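Local coordinates for protein carbonic anhydrase (Porphyridium purpureum, PDB 1DDZ) that probably catalyses the reversible hydration of carbon dioxide to hydrogencarbonate and a proton, as a zinc-dependent beta-class carbonic anhydrase, at residues A[414-419]-A[434-439]. Residues are numbered along the deposited sequence; the frame is centred on the assembly and turned at random.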
ATOM      1  N   ARG A 414      13.107 -19.173  -4.190  1.00 17.88           N
ATOM      2  CA  ARG A 414      14.381 -19.147  -3.485  1.00 15.66           C
ATOM      3  C   ARG A 414      14.407 -19.934  -2.213  1.00 14.84           C
ATOM      4  O   ARG A 414      15.400 -20.545  -1.906  1.00 16.97           O
ATOM      5  CB  ARG A 414      14.793 -17.718  -3.181  1.00 16.50           C
ATOM      6  CG  ARG A 414      15.993 -17.606  -2.279  1.00 21.59           C
ATOM      7  CD  ARG A 414      16.506 -16.180  -2.169  1.00 26.59           C
ATOM      8  NE  ARG A 414      15.457 -15.262  -1.746  1.00 31.08           N
ATOM      9  CZ  ARG A 414      15.508 -14.515  -0.649  1.00 37.71           C
ATOM     10  NH1 ARG A 414      16.563 -14.572   0.166  1.00 34.45           N
ATOM     11  NH2 ARG A 414      14.505 -13.683  -0.385  1.00 38.91           N
ATOM     12  N   HIS A 415      13.316 -19.928  -1.462  1.00 10.64           N
ATOM     13  CA  HIS A 415      13.292 -20.650  -0.196  1.00 12.43           C
ATOM     14  C   HIS A 415      12.836 -22.092  -0.309  1.00 14.57           C
ATOM     15  O   HIS A 415      12.640 -22.744   0.703  1.00 12.97           O
ATOM     16  CB  HIS A 415      12.378 -19.937   0.831  1.00 14.97           C
ATOM     17  CG  HIS A 415      12.880 -18.596   1.286  1.00 13.81           C
ATOM     18  ND1 HIS A 415      12.122 -17.449   1.202  1.00 16.10           N
ATOM     19  CD2 HIS A 415      14.087 -18.210   1.764  1.00 13.34           C
ATOM     20  CE1 HIS A 415      12.840 -16.414   1.591  1.00 12.46           C
ATOM     21  NE2 HIS A 415      14.036 -16.849   1.939  1.00 16.05           N
ATOM     22  N   ASN A 416      12.603 -22.563  -1.524  1.00 17.30           N
ATOM     23  CA  ASN A 416      12.116 -23.918  -1.706  1.00 13.89           C
ATOM     24  C   ASN A 416      12.849 -24.657  -2.796  1.00 13.13           C
ATOM     25  O   ASN A 416      12.264 -25.508  -3.468  1.00  8.49           O
ATOM     26  CB  ASN A 416      10.629 -23.884  -2.038  1.00 16.84           C
ATOM     27  CG  ASN A 416       9.787 -23.485  -0.855  1.00 18.70           C
ATOM     28  OD1 ASN A 416       9.294 -24.320  -0.130  1.00 19.17           O
ATOM     29  ND2 ASN A 416       9.616 -22.192  -0.657  1.00 20.02           N
ATOM     30  N   GLN A 417      14.105 -24.285  -3.006  1.00 12.35           N
ATOM     31  CA  GLN A 417      14.940 -24.899  -4.016  1.00 20.81           C
ATOM     32  C   GLN A 417      15.179 -26.383  -3.725  1.00 23.44           C
ATOM     33  O   GLN A 417      15.389 -27.171  -4.643  1.00 30.34           O
ATOM     34  CB  GLN A 417      16.272 -24.157  -4.131  1.00 19.15           C
ATOM     35  CG  GLN A 417      16.179 -22.824  -4.848  1.00 24.58           C
ATOM     36  CD  GLN A 417      15.967 -22.973  -6.332  1.00 27.99           C
ATOM     37  OE1 GLN A 417      15.194 -23.822  -6.761  1.00 28.49           O
ATOM     38  NE2 GLN A 417      16.655 -22.147  -7.128  1.00 32.49           N
ATOM     39  N   ALA A 418      15.104 -26.774  -2.462  1.00 20.69           N
ATOM     40  CA  ALA A 418      15.300 -28.164  -2.095  1.00 23.62           C
ATOM     41  C   ALA A 418      14.330 -29.020  -2.892  1.00 26.04           C
ATOM     42  O   ALA A 418      14.742 -29.965  -3.574  1.00 29.56           O
ATOM     43  CB  ALA A 418      15.076 -28.359  -0.604  1.00 23.07           C
ATOM     44  N   GLU A 419      13.053 -28.641  -2.851  1.00 23.93           N
ATOM     45  CA  GLU A 419      12.014 -29.337  -3.581  1.00 21.37           C
ATOM     46  C   GLU A 419      12.005 -28.975  -5.051  1.00 21.68           C
ATOM     47  O   GLU A 419      11.893 -29.854  -5.903  1.00 27.05           O
ATOM     48  CB  GLU A 419      10.645 -29.045  -2.990  1.00 17.32           C
ATOM     49  CG  GLU A 419       9.472 -29.475  -3.885  1.00 21.44           C
ATOM     50  CD  GLU A 419       9.457 -30.984  -4.204  1.00 24.59           C
ATOM     51  OE1 GLU A 419       8.917 -31.372  -5.257  1.00 21.24           O
ATOM     52  OE2 GLU A 419       9.975 -31.788  -3.399  1.00 23.94           O
ATOM     53  N   ILE A 434       3.670 -23.031  -7.940  1.00 11.00           N
ATOM     54  CA  ILE A 434       2.299 -22.559  -7.787  1.00 11.57           C
ATOM     55  C   ILE A 434       1.674 -23.191  -6.544  1.00 11.39           C
ATOM     56  O   ILE A 434       0.943 -22.545  -5.804  1.00 14.10           O
ATOM     57  CB  ILE A 434       1.484 -22.911  -9.084  1.00  7.26           C
ATOM     58  CG1 ILE A 434       1.900 -21.990 -10.225  1.00  7.00           C
ATOM     59  CG2 ILE A 434      -0.009 -22.863  -8.859  1.00  7.00           C
ATOM     60  CD1 ILE A 434       1.128 -22.263 -11.471  1.00  7.00           C
ATOM     61  N   GLU A 435       1.996 -24.457  -6.298  1.00 11.28           N
ATOM     62  CA  GLU A 435       1.463 -25.183  -5.152  1.00  9.60           C
ATOM     63  C   GLU A 435       2.047 -24.664  -3.846  1.00  8.52           C
ATOM     64  O   GLU A 435       1.338 -24.490  -2.848  1.00  9.66           O
ATOM     65  CB  GLU A 435       1.783 -26.677  -5.285  1.00 11.44           C
ATOM     66  CG  GLU A 435       1.036 -27.376  -6.392  1.00  9.44           C
ATOM     67  CD  GLU A 435       1.568 -28.785  -6.681  1.00  7.79           C
ATOM     68  OE1 GLU A 435       2.762 -29.024  -6.466  1.00  9.81           O
ATOM     69  OE2 GLU A 435       0.779 -29.651  -7.111  1.00  9.05           O
ATOM     70  N   ILE A 436       3.358 -24.515  -3.833  1.00  7.00           N
ATOM     71  CA  ILE A 436       4.061 -24.024  -2.662  1.00  9.98           C
ATOM     72  C   ILE A 436       3.665 -22.555  -2.391  1.00 12.22           C
ATOM     73  O   ILE A 436       3.607 -22.121  -1.230  1.00 12.55           O
ATOM     74  CB  ILE A 436       5.562 -24.178  -2.864  1.00  8.70           C
ATOM     75  CG1 ILE A 436       5.896 -25.670  -3.004  1.00 12.50           C
ATOM     76  CG2 ILE A 436       6.324 -23.556  -1.720  1.00 10.86           C
ATOM     77  CD1 ILE A 436       7.384 -25.923  -3.349  1.00 10.66           C
ATOM     78  N   ASN A 437       3.357 -21.808  -3.453  1.00 11.05           N
ATOM     79  CA  ASN A 437       2.923 -20.419  -3.298  1.00 12.72           C
ATOM     80  C   ASN A 437       1.601 -20.383  -2.523  1.00 12.64           C
ATOM     81  O   ASN A 437       1.459 -19.622  -1.575  1.00 18.07           O
ATOM     82  CB  ASN A 437       2.789 -19.727  -4.649  1.00 12.63           C
ATOM     83  CG  ASN A 437       2.319 -18.285  -4.526  1.00 13.95           C
ATOM     84  OD1 ASN A 437       1.244 -17.947  -4.995  1.00 13.07           O
ATOM     85  ND2 ASN A 437       3.116 -17.443  -3.886  1.00 10.60           N
ATOM     86  N   VAL A 438       0.682 -21.282  -2.856  1.00 17.59           N
ATOM     87  CA  VAL A 438      -0.612 -21.389  -2.156  1.00 13.19           C
ATOM     88  C   VAL A 438      -0.376 -21.719  -0.673  1.00 14.97           C
ATOM     89  O   VAL A 438      -1.008 -21.135   0.215  1.00 13.47           O
ATOM     90  CB  VAL A 438      -1.509 -22.516  -2.785  1.00  9.05           C
ATOM     91  CG1 VAL A 438      -2.730 -22.777  -1.944  1.00  7.00           C
ATOM     92  CG2 VAL A 438      -1.944 -22.132  -4.163  1.00 12.68           C
ATOM     93  N   LEU A 439       0.531 -22.663  -0.413  1.00 17.53           N
ATOM     94  CA  LEU A 439       0.872 -23.097   0.947  1.00 14.24           C
ATOM     95  C   LEU A 439       1.455 -21.911   1.751  1.00 10.32           C
ATOM     96  O   LEU A 439       1.047 -21.620   2.875  1.00  7.00           O
ATOM     97  CB  LEU A 439       1.880 -24.245   0.837  1.00 16.85           C
ATOM     98  CG  LEU A 439       2.075 -25.250   1.965  1.00 18.59           C
ATOM     99  CD1 LEU A 439       3.079 -24.742   2.940  1.00 25.69           C
ATOM    100  CD2 LEU A 439       0.759 -25.554   2.624  1.00 15.52           C
TER
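Asn416 and Ile436 face each other where the backbones come nearest, with their CA atoms 8.1 Å apart. Asn416 is the N-cap residue of the short helix 417-420, although its side chain makes no capping bond. Ile436 lies within the long helix 426-447. Their side chains approach from opposite directions. With CG1 anti to the carbonyl carbon (chi1 -63°), Ile436 directs both CG2 and CD1 at Asn416. Ile436 CG2 lies over the flat of the Asn416 amide, 3.6 Å from CG. The closest approach is Ile436 CG2 to Asn416 OD1, 3.5 Å. Ile436 CD1 lies 4.1 Å from Asn416 CB. Ile436 CD1 also lies 4.2 Å from Glu419 CG. No hydrogen bond joins the segments, so this is van der Waals packing. Asn416 ND2 donates a hydrogen bond to Val412 O; Glu419 OE2 pairs with Arg422 and OE1 with Arg432 in salt bridges. Ile436 also touches Val412. Next to Asn416, His415 stacks on His415 of the second subunit. The contact is buried, away from the zinc sites. It packs Asn416, in the link after helix 407-414, and Glu419 of helix 417-420 against helix 426-447, within the second carbonic anhydrase unit of this alpha/beta fold.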